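Local coordinates for type IV pilus secretin PilQ family protein (Vibrio cholerae, PDB 6W6M), which probably forms the outer-membrane secretin channel, built from fourteen copies, through which the type IVa competence pilus passes, at residues S254-K258 and R308-E312; Q320-A325 and F563-V569. All blocks are in the same frame, centred on the assembly; numbering follows the deposited sequence.

Contact 1 (S254-K258 and R308-E312); sequences SEIIK and REIIE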
loop_
_atom_site.group_PDB
_atom_site.type_symbol
_atom_site.label_atom_id
_atom_site.label_comp_id
_atom_site.label_asym_id
_atom_site.label_seq_id
_atom_site.Cartn_x
_atom_site.Cartn_y
_atom_site.Cartn_z
ATOM N N SER A 254 6.042 -26.041 -50.550
ATOM C CA SER A 254 6.997 -25.626 -49.529
ATOM C C SER A 254 8.412 -25.759 -50.067
ATOM O O SER A 254 8.763 -26.800 -50.625
ATOM C CB SER A 254 6.840 -26.470 -48.263
ATOM O OG SER A 254 7.149 -27.828 -48.519
ATOM N N GLU A 255 9.221 -24.715 -49.890
ATOM C CA GLU A 255 10.606 -24.752 -50.357
ATOM C C GLU A 255 11.413 -23.652 -49.676
ATOM O O GLU A 255 10.871 -22.804 -48.965
ATOM C CB GLU A 255 10.681 -24.628 -51.880
ATOM C CG GLU A 255 9.974 -23.423 -52.456
ATOM C CD GLU A 255 10.163 -23.331 -53.951
ATOM O OE1 GLU A 255 11.274 -23.650 -54.419
ATOM O OE2 GLU A 255 9.203 -22.956 -54.658
ATOM N N ILE A 256 12.720 -23.655 -49.927
ATOM C CA ILE A 256 13.664 -22.796 -49.220
ATOM C C ILE A 256 14.333 -21.838 -50.197
ATOM O O ILE A 256 14.687 -22.213 -51.320
ATOM C CB ILE A 256 14.716 -23.620 -48.447
ATOM C CG1 ILE A 256 15.450 -24.577 -49.375
ATOM C CG2 ILE A 256 14.065 -24.398 -47.312
ATOM C CD1 ILE A 256 16.062 -25.746 -48.660
ATOM N N ILE A 257 14.514 -20.599 -49.748
ATOM C CA ILE A 257 15.136 -19.523 -50.509
ATOM C C ILE A 257 16.414 -19.115 -49.796
ATOM O O ILE A 257 16.380 -18.739 -48.619
ATOM C CB ILE A 257 14.196 -18.312 -50.646
ATOM C CG1 ILE A 257 12.785 -18.769 -51.002
ATOM C CG2 ILE A 257 14.724 -17.349 -51.672
ATOM C CD1 ILE A 257 11.806 -17.648 -51.132
ATOM N N LYS A 258 17.535 -19.170 -50.505
ATOM C CA LYS A 258 18.817 -18.807 -49.924
ATOM C C LYS A 258 19.088 -17.327 -50.139
ATOM O O LYS A 258 18.912 -16.813 -51.246
ATOM C CB LYS A 258 19.947 -19.640 -50.522
ATOM C CG LYS A 258 21.254 -19.401 -49.809
ATOM C CD LYS A 258 22.333 -20.389 -50.175
ATOM C CE LYS A 258 23.519 -20.212 -49.244
ATOM N NZ LYS A 258 24.718 -20.953 -49.707
ATOM N N ARG A 308 10.077 -14.535 -55.076
ATOM C CA ARG A 308 11.459 -14.847 -55.398
ATOM C C ARG A 308 12.089 -13.749 -56.237
ATOM O O ARG A 308 13.236 -13.355 -55.995
ATOM C CB ARG A 308 11.519 -16.191 -56.117
ATOM C CG ARG A 308 12.899 -16.749 -56.289
ATOM C CD ARG A 308 12.851 -18.155 -56.847
ATOM N NE ARG A 308 12.445 -19.139 -55.852
ATOM C CZ ARG A 308 13.293 -19.857 -55.123
ATOM N NH1 ARG A 308 14.599 -19.699 -55.272
ATOM N NH2 ARG A 308 12.837 -20.736 -54.245
ATOM N N GLU A 309 11.344 -13.211 -57.203
ATOM C CA GLU A 309 11.890 -12.160 -58.055
ATOM C C GLU A 309 12.149 -10.882 -57.265
ATOM O O GLU A 309 13.198 -10.243 -57.416
ATOM C CB GLU A 309 10.939 -11.896 -59.220
ATOM C CG GLU A 309 11.444 -10.872 -60.206
ATOM C CD GLU A 309 10.495 -10.675 -61.368
ATOM O OE1 GLU A 309 9.426 -11.315 -61.377
ATOM O OE2 GLU A 309 10.820 -9.883 -62.275
ATOM N N ILE A 310 11.217 -10.509 -56.390
ATOM C CA ILE A 310 11.393 -9.303 -55.584
ATOM C C ILE A 310 12.593 -9.446 -54.648
ATOM O O ILE A 310 13.499 -8.602 -54.635
ATOM C CB ILE A 310 10.101 -8.982 -54.814
ATOM C CG1 ILE A 310 9.199 -8.086 -55.665
ATOM C CG2 ILE A 310 10.409 -8.329 -53.491
ATOM C CD1 ILE A 310 7.973 -7.586 -54.950
ATOM N N ILE A 311 12.632 -10.521 -53.857
ATOM C CA ILE A 311 13.724 -10.645 -52.900
ATOM C C ILE A 311 15.039 -11.011 -53.561
ATOM O O ILE A 311 16.075 -10.990 -52.895
ATOM C CB ILE A 311 13.419 -11.658 -51.779
ATOM C CG1 ILE A 311 13.214 -13.058 -52.334
ATOM C CG2 ILE A 311 12.211 -11.227 -50.987
ATOM C CD1 ILE A 311 14.434 -13.919 -52.183
ATOM N N GLU A 312 15.035 -11.356 -54.848
ATOM C CA GLU A 312 16.291 -11.401 -55.580
ATOM C C GLU A 312 16.687 -10.021 -56.069
ATOM O O GLU A 312 17.874 -9.759 -56.280
ATOM C CB GLU A 312 16.191 -12.372 -56.754
#
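Arg308 spans most of the gap between strand 254-258 and helix 308-312, whose axes approach to 10.5 Å and run nearly parallel, at 19°. Its CA-to-CB bond points sideways, but chi1 and chi2, both t, send the chain out toward the strand, and chi3 in m turns the guanidinium at its end. Arg308 NH2 forms a salt bridge with Glu255 OE1 at 3.3 Å; Glu255 points its CA-to-CB bond toward the helix and is p, t. Ile257, in its m, t conformation, lays CG1 over one face of the guanidinium, 3.8 Å from Arg308 NH2, while its CG2 branch turns to CD1 of Ile311 at 3.5 Å. Ile311 also packs on Ile267 and Ile271, so the apolar contact extends to a second helix of the domain, 264-271. Ile256 faces the other way, against Ser313 of a neighbouring subunit. A helix laid on one face of a small antiparallel sheet, here strand 253-258 beside strand 294-299, is characteristic of the compact alpha/beta N-domains that stack below the channel in secretins.

Contact 2 (Q320-A325 and F563-V569); sequences QVQIEA and FVTPKVV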
loop_
_atom_site.group_PDB
_atom_site.type_symbol
_atom_site.label_atom_id
_atom_site.label_comp_id
_atom_site.label_asym_id
_atom_site.label_seq_id
_atom_site.Cartn_x
_atom_site.Cartn_y
_atom_site.Cartn_z
ATOM N N GLN A 320 29.791 2.224 -48.688
ATOM C CA GLN A 320 30.351 2.569 -47.392
ATOM C C GLN A 320 30.828 4.008 -47.408
ATOM O O GLN A 320 31.332 4.493 -48.419
ATOM C CB GLN A 320 31.499 1.656 -47.027
ATOM C CG GLN A 320 31.085 0.248 -46.788
ATOM C CD GLN A 320 32.257 -0.621 -46.503
ATOM O OE1 GLN A 320 32.131 -1.649 -45.858
ATOM N NE2 GLN A 320 33.409 -0.233 -47.004
ATOM N N VAL A 321 30.666 4.682 -46.279
ATOM C CA VAL A 321 30.969 6.100 -46.146
ATOM C C VAL A 321 31.943 6.291 -44.996
ATOM O O VAL A 321 31.896 5.566 -43.998
ATOM C CB VAL A 321 29.691 6.934 -45.924
ATOM C CG1 VAL A 321 30.031 8.371 -45.669
ATOM C CG2 VAL A 321 28.789 6.832 -47.111
ATOM N N GLN A 322 32.810 7.284 -45.140
ATOM C CA GLN A 322 33.781 7.680 -44.134
ATOM C C GLN A 322 33.482 9.102 -43.695
ATOM O O GLN A 322 33.450 10.006 -44.527
ATOM C CB GLN A 322 35.188 7.581 -44.707
ATOM C CG GLN A 322 36.289 7.978 -43.764
ATOM C CD GLN A 322 37.625 8.033 -44.457
ATOM O OE1 GLN A 322 37.818 7.406 -45.500
ATOM N NE2 GLN A 322 38.554 8.794 -43.894
ATOM N N ILE A 323 33.269 9.305 -42.398
ATOM C CA ILE A 323 32.868 10.605 -41.864
ATOM C C ILE A 323 33.924 11.105 -40.889
ATOM O O ILE A 323 34.415 10.351 -40.044
ATOM C CB ILE A 323 31.477 10.556 -41.190
ATOM C CG1 ILE A 323 30.388 10.244 -42.213
ATOM C CG2 ILE A 323 31.142 11.876 -40.534
ATOM C CD1 ILE A 323 29.952 8.819 -42.216
ATOM N N GLU A 324 34.317 12.364 -41.042
ATOM C CA GLU A 324 35.328 12.945 -40.173
ATOM C C GLU A 324 34.975 14.336 -39.671
ATOM O O GLU A 324 34.842 15.275 -40.444
ATOM C CB GLU A 324 36.683 12.986 -40.873
ATOM C CG GLU A 324 37.790 13.517 -39.983
ATOM C CD GLU A 324 39.139 13.512 -40.662
ATOM O OE1 GLU A 324 39.203 13.127 -41.846
ATOM O OE2 GLU A 324 40.132 13.893 -40.010
ATOM N N ALA A 325 34.836 14.451 -38.359
ATOM C CA ALA A 325 34.526 15.713 -37.704
ATOM C C ALA A 325 35.803 16.393 -37.231
ATOM O O ALA A 325 36.834 15.759 -37.038
ATOM C CB ALA A 325 33.564 15.500 -36.535
ATOM N N PHE A 563 33.785 21.471 -38.062
ATOM C CA PHE A 563 33.777 21.077 -39.466
ATOM C C PHE A 563 33.381 19.614 -39.610
ATOM O O PHE A 563 33.553 18.816 -38.692
ATOM C CB PHE A 563 35.151 21.240 -40.129
ATOM C CG PHE A 563 35.722 22.610 -40.045
ATOM C CD1 PHE A 563 36.471 22.995 -38.956
ATOM C CD2 PHE A 563 35.554 23.503 -41.074
ATOM C CE1 PHE A 563 37.012 24.250 -38.884
ATOM C CE2 PHE A 563 36.092 24.760 -41.003
ATOM C CZ PHE A 563 36.823 25.131 -39.905
ATOM N N VAL A 564 32.907 19.251 -40.801
ATOM C CA VAL A 564 32.638 17.857 -41.132
ATOM C C VAL A 564 32.928 17.641 -42.608
ATOM O O VAL A 564 32.745 18.537 -43.431
ATOM C CB VAL A 564 31.192 17.443 -40.771
ATOM C CG1 VAL A 564 30.181 18.221 -41.559
ATOM C CG2 VAL A 564 30.997 15.976 -41.002
ATOM N N THR A 565 33.408 16.444 -42.939
ATOM C CA THR A 565 33.690 16.078 -44.324
ATOM C C THR A 565 33.450 14.593 -44.573
ATOM O O THR A 565 34.154 13.746 -44.021
ATOM C CB THR A 565 35.122 16.460 -44.707
ATOM O OG1 THR A 565 35.448 15.907 -45.983
ATOM C CG2 THR A 565 36.106 15.975 -43.689
ATOM N N PRO A 566 32.462 14.241 -45.386
ATOM C CA PRO A 566 32.213 12.838 -45.714
ATOM C C PRO A 566 32.917 12.422 -47.002
ATOM O O PRO A 566 33.531 13.228 -47.694
ATOM C CB PRO A 566 30.696 12.808 -45.884
ATOM C CG PRO A 566 30.392 14.127 -46.443
ATOM C CD PRO A 566 31.386 15.106 -45.884
ATOM N N LYS A 567 32.897 11.116 -47.262
ATOM C CA LYS A 567 33.546 10.523 -48.432
ATOM C C LYS A 567 33.025 9.110 -48.681
ATOM O O LYS A 567 32.883 8.324 -47.749
ATOM C CB LYS A 567 35.062 10.457 -48.223
ATOM C CG LYS A 567 35.860 10.165 -49.480
ATOM C CD LYS A 567 35.642 11.242 -50.529
ATOM C CE LYS A 567 36.504 11.002 -51.756
ATOM N NZ LYS A 567 36.249 12.018 -52.814
ATOM N N VAL A 568 32.750 8.789 -49.940
ATOM C CA VAL A 568 32.255 7.468 -50.310
ATOM C C VAL A 568 33.447 6.601 -50.670
ATOM O O VAL A 568 34.260 6.974 -51.522
ATOM C CB VAL A 568 31.254 7.537 -51.470
ATOM C CG1 VAL A 568 30.862 6.149 -51.900
ATOM C CG2 VAL A 568 30.030 8.318 -51.058
ATOM N N VAL A 569 33.560 5.451 -50.014
ATOM C CA VAL A 569 34.675 4.546 -50.266
ATOM C C VAL A 569 34.437 3.832 -51.589
ATOM O O VAL A 569 33.486 3.057 -51.732
ATOM C CB VAL A 569 34.840 3.552 -49.113
ATOM C CG1 VAL A 569 35.911 2.549 -49.438
ATOM C CG2 VAL A 569 35.171 4.283 -47.831
#
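Four backbone hydrogen bonds join strands 320-325 and 563-568 and the residue that follows. Gln322 N donates to Lys567 O at 2.8 Å and Val569 N to Gln320 O at 2.9 Å, both nearly straight; the reciprocal pair between Glu324 and Thr565 is longer and more bent, with Thr565 N to Glu324 O at 3.1 Å and Glu324 N to Thr565 O at 3.3 Å. Pro566 CA lies 3.3 Å from Gln322 O in a CA-H...O contact. The strands are antiparallel, at 161°. On one face Val321, Ile323 and Ala325 sit with Val564, Pro566 and Val568; Ile323 CG2 meets Val564 CG2 at 4.1 Å, and Ile470 of strand 456-471 covers Val321 and Val568. The other face bears Gln322, Glu324, Thr565 and Lys567. Because main-chain atoms make these bonds, the pairing depends little on side-chain identity, whereas the alternation gives the sheet one apolar, largely buried face and one polar face, consistent with the double-walled beta-barrel of secretins.

In the fold
The contacts follow one another along the chain, helix 303-314 of contact 1 leading into strand 320-347 of contact 2, yet their centres lie 36 Å apart and no atoms touch. Both are partly buried; in contact 1 Ile257 and Ile311 are buried while Glu255 and Arg308 are partly exposed. Contact 1 sits farther from the chain centre, in a small domain, and joins helix to strand mainly through side chains, over 214 Å². Contact 2 instead pairs two long strands of the secretin beta domain by their backbones, covers 529 Å² and brings together segments 238 residues apart. Contact 1 touches two neighbouring subunits and contact 2 one, where Gln320 packs on Val510 of the neighbouring subunit.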